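NAD(P)H-hydrate epimerase (Saccharomyces cerevisiae, PDB 1JZT) catalyses the epimerization of the R and S forms of NAD(P)HX, the hydrated, damaged form of NAD(P)H, so that both epimers can be repaired. Local coordinates at residues I64-N70 with D138-G142; I169-P175 with P192-L198. All blocks are in the same frame, centred on the assembly; numbering follows the deposited sequence.

Contact 1 (I64-N70 with D138-G142); sequences IAGPGNN and DAIFG
The glycine-rich turn of a Rossmann-like fold, running from strand 60-65 into helix 69-83, meets here the end of the neighbouring parallel strand 133-139. Ala-139 sits at the centre of the pairing: its N donates to Ile-64 O at 3.0 Å, nearly in line with the C=O bond, and its O receives Gly-66 N at 2.8 Å from above the carbonyl plane. Just beyond the strands the backbones close in further, with Gly-66 CA only 3.1 Å from Ile-140 O in a nearly straight CA-H...O contact. Water 1 takes the N-H of Gly-68, the N-cap residue of the helix, and donates to Ile-140 O, tying the turn to the loop.

Asn-70, predicted to bind both the potassium ion and the substrate, points its side chain toward segment 138-142. With CG anti to the backbone N (chi1 -151°), its amide lies against the peptide between Phe-141 and Gly-142, CB being 3.4 Å from Gly-142 N. Its ND2 lies close to several backbone atoms of 139-141, but there it faces either other donors or carbonyls at poor angles; it donates instead to water 2, which also bonds to Asp-138 O. Asp-138, another predicted potassium ligand, has its carboxylate held by Thr-176 and Ser-171, while OD1 also takes a weak bond from Ile-140 N.

Apolar contacts border the polar centre. Ile-64 and Ile-140 run side by side, CG2 of the former 3.6 Å from CD1 of the latter, near Leu-160 and Phe-153 of helix 153-163. In the turn after strand 60-65, Pro-67 crosses Phe-141 at about a right angle, its CD coming within 3.6 Å of Phe-141 CE1.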
ATOM      1  N   ILE A  64       2.076   5.727  -6.278  1.00  9.57           N
ATOM      2  CA  ILE A  64       2.943   5.065  -7.252  1.00 10.91           C
ATOM      3  C   ILE A  64       2.604   3.576  -7.274  1.00 11.60           C
ATOM      4  O   ILE A  64       2.836   2.857  -6.302  1.00 12.24           O
ATOM      5  CB  ILE A  64       4.436   5.260  -6.899  1.00 12.32           C
ATOM      6  CG1 ILE A  64       4.712   6.755  -6.663  1.00 13.52           C
ATOM      7  CG2 ILE A  64       5.312   4.743  -8.041  1.00 11.01           C
ATOM      8  CD1 ILE A  64       6.163   7.080  -6.287  1.00 11.79           C
ATOM      9  N   ALA A  65       2.060   3.120  -8.397  1.00 11.99           N
ATOM     10  CA  ALA A  65       1.644   1.729  -8.543  1.00 11.23           C
ATOM     11  C   ALA A  65       2.614   0.826  -9.296  1.00 11.90           C
ATOM     12  O   ALA A  65       3.024   1.139 -10.416  1.00 12.89           O
ATOM     13  CB  ALA A  65       0.264   1.683  -9.211  1.00 10.45           C
ATOM     14  N   GLY A  66       2.962  -0.298  -8.670  1.00  9.68           N
ATOM     15  CA  GLY A  66       3.866  -1.261  -9.274  1.00 11.11           C
ATOM     16  C   GLY A  66       3.137  -2.089 -10.323  1.00 11.60           C
ATOM     17  O   GLY A  66       1.924  -1.940 -10.489  1.00  9.51           O
ATOM     18  N   PRO A  67       3.842  -2.986 -11.030  1.00 12.34           N
ATOM     19  CA  PRO A  67       3.242  -3.825 -12.071  1.00 13.79           C
ATOM     20  C   PRO A  67       2.486  -5.067 -11.599  1.00 15.42           C
ATOM     21  O   PRO A  67       1.963  -5.819 -12.421  1.00 14.69           O
ATOM     22  CB  PRO A  67       4.444  -4.179 -12.934  1.00 14.46           C
ATOM     23  CG  PRO A  67       5.502  -4.410 -11.895  1.00 15.77           C
ATOM     24  CD  PRO A  67       5.284  -3.275 -10.889  1.00 13.16           C
ATOM     25  N   GLY A  68       2.426  -5.293 -10.289  1.00 14.90           N
ATOM     26  CA  GLY A  68       1.728  -6.469  -9.806  1.00 13.94           C
ATOM     27  C   GLY A  68       0.606  -6.180  -8.826  1.00 14.66           C
ATOM     28  O   GLY A  68      -0.012  -5.118  -8.858  1.00 14.80           O
ATOM     29  N   ASN A  69       0.357  -7.150  -7.953  1.00 14.77           N
ATOM     30  CA  ASN A  69      -0.679  -7.091  -6.927  1.00 16.16           C
ATOM     31  C   ASN A  69      -0.620  -5.825  -6.057  1.00 14.93           C
ATOM     32  O   ASN A  69      -1.648  -5.204  -5.784  1.00 13.75           O
ATOM     33  CB  ASN A  69      -0.549  -8.323  -6.025  1.00 20.01           C
ATOM     34  CG  ASN A  69      -1.585  -8.356  -4.923  1.00 21.54           C
ATOM     35  OD1 ASN A  69      -2.766  -8.575  -5.184  1.00 23.60           O
ATOM     36  ND2 ASN A  69      -1.149  -8.139  -3.680  1.00 21.51           N
ATOM     37  N   ASN A  70       0.581  -5.466  -5.604  1.00 14.06           N
ATOM     38  CA  ASN A  70       0.754  -4.292  -4.755  1.00 12.53           C
ATOM     39  C   ASN A  70       0.223  -3.063  -5.491  1.00 11.01           C
ATOM     40  O   ASN A  70      -0.505  -2.252  -4.916  1.00 10.04           O
ATOM     41  CB  ASN A  70       2.234  -4.110  -4.387  1.00 12.39           C
ATOM     42  CG  ASN A  70       2.423  -3.412  -3.037  1.00 12.67           C
ATOM     43  OD1 ASN A  70       1.861  -3.840  -2.020  1.00 14.32           O
ATOM     44  ND2 ASN A  70       3.230  -2.359  -3.017  1.00 10.71           N
ATOM     45  N   ASP A 138       3.315   4.354  -1.411  1.00  8.37           N
ATOM     46  CA  ASP A 138       4.254   3.408  -1.987  1.00  7.82           C
ATOM     47  C   ASP A 138       3.575   2.068  -2.221  1.00  7.17           C
ATOM     48  O   ASP A 138       3.465   1.257  -1.307  1.00  8.96           O
ATOM     49  CB  ASP A 138       5.453   3.229  -1.040  1.00  5.37           C
ATOM     50  CG  ASP A 138       6.277   1.996  -1.362  1.00  8.86           C
ATOM     51  OD1 ASP A 138       6.390   1.642  -2.562  1.00  7.11           O
ATOM     52  OD2 ASP A 138       6.821   1.377  -0.414  1.00  8.00           O
ATOM     53  N   ALA A 139       3.112   1.851  -3.445  1.00  7.92           N
ATOM     54  CA  ALA A 139       2.460   0.602  -3.808  1.00  8.23           C
ATOM     55  C   ALA A 139       3.251  -0.042  -4.951  1.00 10.52           C
ATOM     56  O   ALA A 139       2.672  -0.596  -5.892  1.00  8.00           O
ATOM     57  CB  ALA A 139       1.013   0.871  -4.249  1.00  7.88           C
ATOM     58  N   ILE A 140       4.577   0.039  -4.876  1.00  9.35           N
ATOM     59  CA  ILE A 140       5.425  -0.531  -5.925  1.00 12.78           C
ATOM     60  C   ILE A 140       5.466  -2.056  -5.875  1.00 13.29           C
ATOM     61  O   ILE A 140       4.917  -2.713  -6.761  1.00 13.55           O
ATOM     62  CB  ILE A 140       6.882   0.024  -5.865  1.00 13.72           C
ATOM     63  CG1 ILE A 140       6.913   1.480  -6.326  1.00 16.44           C
ATOM     64  CG2 ILE A 140       7.784  -0.737  -6.833  1.00 12.33           C
ATOM     65  CD1 ILE A 140       6.165   2.419  -5.458  1.00 21.07           C
ATOM     66  N   PHE A 141       6.115  -2.618  -4.856  1.00 14.10           N
ATOM     67  CA  PHE A 141       6.198  -4.075  -4.718  1.00 15.92           C
ATOM     68  C   PHE A 141       5.729  -4.572  -3.360  1.00 14.51           C
ATOM     69  O   PHE A 141       5.986  -3.940  -2.337  1.00 16.05           O
ATOM     70  CB  PHE A 141       7.631  -4.569  -4.969  1.00 18.07           C
ATOM     71  CG  PHE A 141       8.070  -4.456  -6.394  1.00 18.40           C
ATOM     72  CD1 PHE A 141       7.314  -5.028  -7.414  1.00 20.27           C
ATOM     73  CD2 PHE A 141       9.230  -3.765  -6.724  1.00 20.09           C
ATOM     74  CE1 PHE A 141       7.707  -4.915  -8.742  1.00 19.72           C
ATOM     75  CE2 PHE A 141       9.633  -3.646  -8.052  1.00 19.55           C
ATOM     76  CZ  PHE A 141       8.868  -4.219  -9.061  1.00 19.95           C
ATOM     77  N   GLY A 142       5.051  -5.717  -3.372  1.00 14.28           N
ATOM     78  CA  GLY A 142       4.539  -6.313  -2.154  1.00 13.53           C
ATOM     79  C   GLY A 142       5.385  -7.440  -1.586  1.00 14.87           C
ATOM     80  O   GLY A 142       6.546  -7.610  -1.960  1.00 14.96           O
TER
HETATM   81  O   HOH W   1       3.054  -4.416  -7.792  1.00 10.91           O
HETATM   82  O   HOH W   2       5.002  -1.218  -1.249  1.00 10.41           O

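Contact 2 (I169-P175 with P192-L198); sequences IVSVDVP and PAVLVSL
Strands 169-172 and 194-198 run parallel, their axes 4.7 Å apart and inclined by 15°, with Val-170, Ser-171 and Val-172 paired to Val-194, Leu-195 and Val-196. Ile-169 O starts the pairing by accepting from both Ala-193 N and Val-194 N. Further along, Ser-171 N donates to Val-194 O, and Ser-171 O accepts Val-196 N at 2.9 Å in an almost straight bond. Asp-173 N then donates to Val-196 O just past the end of its strand.

On one face of the sheet, Val-170 and Val-194 lie alongside each other, Val-170 CG2 being 4.1 Å from Val-194 CB, and Val-172 CG1 meets Leu-198 CD1 at 3.7 Å. Helix 28-46 packs over this face, with Val-172 on Val-39, Val-196 on Ala-42 and Leu-198 on Ala-35. The other face carries Ser-171 and Leu-195. Leu-195 CD1 tucks against the turn that follows strand 169-172, 3.6 Å from Asp-173 O and 3.8 Å from Pro-175 CD. Ser-171 OG, whose polar partner is Asp-138, rests 3.5 Å from Pro-192 CB.

Asp-173 adopts a positive phi (72°), and its carboxylate is brought back to the adjacent strand, CG anti to the backbone N (chi1 -164°). OD2 receives a weak bond from Phe-143 N. Water 3 donates to Asp-173 O and bonds to Ser-197 OG, which has His-215 as a further partner. Asp-173 OD1 accepts Leu-198 N at 3.0 Å on its anti lone pair and also forms a salt bridge with Lys-202. Held by this backbone N-H and the lysine, the buried carboxylate is restrained in its rotation, consistent with a set position at the predicted NAD(P)HX site.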
ATOM      1  N   ILE A 169       5.850   9.040   3.409  1.00 11.75           N
ATOM      2  CA  ILE A 169       5.554   7.915   2.526  1.00 10.31           C
ATOM      3  C   ILE A 169       4.705   6.887   3.277  1.00 10.20           C
ATOM      4  O   ILE A 169       5.011   6.526   4.417  1.00  7.03           O
ATOM      5  CB  ILE A 169       6.848   7.215   2.030  1.00 10.80           C
ATOM      6  CG1 ILE A 169       7.620   8.141   1.086  1.00  9.64           C
ATOM      7  CG2 ILE A 169       6.494   5.913   1.325  1.00 10.04           C
ATOM      8  CD1 ILE A 169       8.991   7.599   0.682  1.00 11.48           C
ATOM      9  N   VAL A 170       3.631   6.441   2.630  1.00  7.91           N
ATOM     10  CA  VAL A 170       2.730   5.437   3.193  1.00  7.37           C
ATOM     11  C   VAL A 170       2.965   4.162   2.383  1.00  9.58           C
ATOM     12  O   VAL A 170       2.561   4.093   1.216  1.00  8.07           O
ATOM     13  CB  VAL A 170       1.244   5.854   3.018  1.00  5.92           C
ATOM     14  CG1 VAL A 170       0.325   4.771   3.580  1.00  6.55           C
ATOM     15  CG2 VAL A 170       0.988   7.199   3.711  1.00  5.32           C
ATOM     16  N   SER A 171       3.612   3.165   2.988  1.00  8.91           N
ATOM     17  CA  SER A 171       3.915   1.915   2.285  1.00  9.60           C
ATOM     18  C   SER A 171       2.825   0.867   2.397  1.00  9.76           C
ATOM     19  O   SER A 171       2.352   0.564   3.492  1.00  9.39           O
ATOM     20  CB  SER A 171       5.234   1.311   2.792  1.00  7.22           C
ATOM     21  OG  SER A 171       6.348   2.061   2.351  1.00  8.74           O
ATOM     22  N   VAL A 172       2.447   0.306   1.251  1.00  9.08           N
ATOM     23  CA  VAL A 172       1.415  -0.717   1.188  1.00  8.34           C
ATOM     24  C   VAL A 172       2.008  -2.107   1.410  1.00 10.12           C
ATOM     25  O   VAL A 172       2.865  -2.568   0.647  1.00  9.52           O
ATOM     26  CB  VAL A 172       0.694  -0.700  -0.179  1.00  8.62           C
ATOM     27  CG1 VAL A 172      -0.442  -1.712  -0.173  1.00 11.71           C
ATOM     28  CG2 VAL A 172       0.160   0.697  -0.463  1.00 10.53           C
ATOM     29  N   ASP A 173       1.525  -2.752   2.467  1.00  9.60           N
ATOM     30  CA  ASP A 173       1.923  -4.090   2.878  1.00 11.07           C
ATOM     31  C   ASP A 173       3.332  -4.162   3.471  1.00 11.22           C
ATOM     32  O   ASP A 173       3.500  -4.525   4.638  1.00 13.09           O
ATOM     33  CB  ASP A 173       1.789  -5.074   1.716  1.00 12.84           C
ATOM     34  CG  ASP A 173       1.805  -6.509   2.188  1.00 17.04           C
ATOM     35  OD1 ASP A 173       1.232  -6.767   3.269  1.00 15.84           O
ATOM     36  OD2 ASP A 173       2.369  -7.372   1.484  1.00 19.63           O
ATOM     37  N   VAL A 174       4.332  -3.834   2.660  1.00 10.83           N
ATOM     38  CA  VAL A 174       5.732  -3.821   3.078  1.00 11.71           C
ATOM     39  C   VAL A 174       6.442  -2.671   2.367  1.00 11.10           C
ATOM     40  O   VAL A 174       6.031  -2.250   1.286  1.00 11.76           O
ATOM     41  CB  VAL A 174       6.469  -5.152   2.727  1.00 12.76           C
ATOM     42  CG1 VAL A 174       5.934  -6.289   3.571  1.00 14.54           C
ATOM     43  CG2 VAL A 174       6.313  -5.471   1.244  1.00 14.21           C
ATOM     44  N   PRO A 175       7.510  -2.127   2.977  1.00 10.40           N
ATOM     45  CA  PRO A 175       8.251  -1.023   2.355  1.00 10.72           C
ATOM     46  C   PRO A 175       8.962  -1.558   1.115  1.00 11.69           C
ATOM     47  O   PRO A 175       9.714  -2.529   1.202  1.00 11.32           O
ATOM     48  CB  PRO A 175       9.240  -0.605   3.447  1.00 12.54           C
ATOM     49  CG  PRO A 175       8.539  -1.006   4.724  1.00 12.08           C
ATOM     50  CD  PRO A 175       7.968  -2.354   4.358  1.00 10.02           C
ATOM     51  N   PRO A 192       9.339   4.711   5.598  1.00 13.41           N
ATOM     52  CA  PRO A 192       7.938   5.142   5.579  1.00 13.39           C
ATOM     53  C   PRO A 192       7.410   5.801   6.848  1.00 12.42           C
ATOM     54  O   PRO A 192       7.745   5.392   7.959  1.00 15.05           O
ATOM     55  CB  PRO A 192       7.197   3.853   5.250  1.00 12.25           C
ATOM     56  CG  PRO A 192       8.011   2.826   5.977  1.00 14.20           C
ATOM     57  CD  PRO A 192       9.439   3.240   5.652  1.00 13.67           C
ATOM     58  N   ALA A 193       6.578   6.825   6.673  1.00 12.44           N
ATOM     59  CA  ALA A 193       5.967   7.509   7.810  1.00 11.35           C
ATOM     60  C   ALA A 193       4.833   6.615   8.300  1.00 10.95           C
ATOM     61  O   ALA A 193       4.459   6.638   9.476  1.00  9.79           O
ATOM     62  CB  ALA A 193       5.420   8.874   7.380  1.00 10.48           C
ATOM     63  N   VAL A 194       4.292   5.817   7.385  1.00  9.08           N
ATOM     64  CA  VAL A 194       3.204   4.902   7.713  1.00  7.62           C
ATOM     65  C   VAL A 194       3.388   3.576   6.975  1.00  8.26           C
ATOM     66  O   VAL A 194       3.763   3.555   5.799  1.00  7.69           O
ATOM     67  CB  VAL A 194       1.819   5.477   7.292  1.00  7.71           C
ATOM     68  CG1 VAL A 194       0.705   4.516   7.709  1.00  7.11           C
ATOM     69  CG2 VAL A 194       1.604   6.850   7.923  1.00  8.20           C
ATOM     70  N   LEU A 195       3.135   2.473   7.670  1.00  8.20           N
ATOM     71  CA  LEU A 195       3.210   1.154   7.054  1.00  7.38           C
ATOM     72  C   LEU A 195       1.842   0.523   7.236  1.00  6.80           C
ATOM     73  O   LEU A 195       1.330   0.458   8.348  1.00  6.61           O
ATOM     74  CB  LEU A 195       4.270   0.276   7.726  1.00  9.16           C
ATOM     75  CG  LEU A 195       4.273  -1.191   7.276  1.00 10.55           C
ATOM     76  CD1 LEU A 195       4.610  -1.288   5.788  1.00 13.02           C
ATOM     77  CD2 LEU A 195       5.282  -1.979   8.104  1.00 10.64           C
ATOM     78  N   VAL A 196       1.236   0.083   6.141  1.00  5.59           N
ATOM     79  CA  VAL A 196      -0.067  -0.556   6.225  1.00  5.82           C
ATOM     80  C   VAL A 196       0.102  -2.006   5.822  1.00  8.02           C
ATOM     81  O   VAL A 196       0.118  -2.330   4.629  1.00  8.12           O
ATOM     82  CB  VAL A 196      -1.108   0.096   5.288  1.00  5.70           C
ATOM     83  CG1 VAL A 196      -2.455  -0.612   5.439  1.00  5.75           C
ATOM     84  CG2 VAL A 196      -1.248   1.580   5.604  1.00  6.28           C
ATOM     85  N   SER A 197       0.270  -2.872   6.819  1.00  7.50           N
ATOM     86  CA  SER A 197       0.423  -4.296   6.560  1.00  8.52           C
ATOM     87  C   SER A 197      -0.936  -4.818   6.106  1.00  8.17           C
ATOM     88  O   SER A 197      -1.973  -4.375   6.600  1.00  9.22           O
ATOM     89  CB  SER A 197       0.868  -5.029   7.831  1.00  9.23           C
ATOM     90  OG  SER A 197       2.183  -4.638   8.211  1.00 10.29           O
ATOM     91  N   LEU A 198      -0.930  -5.744   5.156  1.00  8.76           N
ATOM     92  CA  LEU A 198      -2.167  -6.313   4.648  1.00  9.72           C
ATOM     93  C   LEU A 198      -2.290  -7.782   5.043  1.00 10.06           C
ATOM     94  O   LEU A 198      -1.336  -8.552   4.917  1.00  9.29           O
ATOM     95  CB  LEU A 198      -2.235  -6.151   3.124  1.00 10.34           C
ATOM     96  CG  LEU A 198      -2.317  -4.707   2.620  1.00 12.57           C
ATOM     97  CD1 LEU A 198      -2.316  -4.691   1.098  1.00 15.59           C
ATOM     98  CD2 LEU A 198      -3.588  -4.047   3.156  1.00 14.15           C
TER
HETATM   99  O   HOH W   3       4.111  -6.189   6.868  1.00 17.81           O

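Contact 1 closes before contact 2 opens along the chain, and their centres lie about 11 Å apart in one mixed sheet. Strands 60-65, 133-139, 169-172 and 194-198 follow one another across it, all parallel, so the two contacts join pairs that are themselves neighbours: Asp-138 N approaches Val-170 O at 2.7 Å, a probable hydrogen bond. At the strand ends, the Asn-70 amide packs against the backbone of Val-172, and Gly-142 against Val-174. Asn-70 thus lies next to Asp-173 of the predicted substrate site, while Asp-138, like Asn-70 and Thr-176 a predicted potassium ligand, stands on the same edge of the sheet, as expected for a Rossmann-like nucleotide-binding domain.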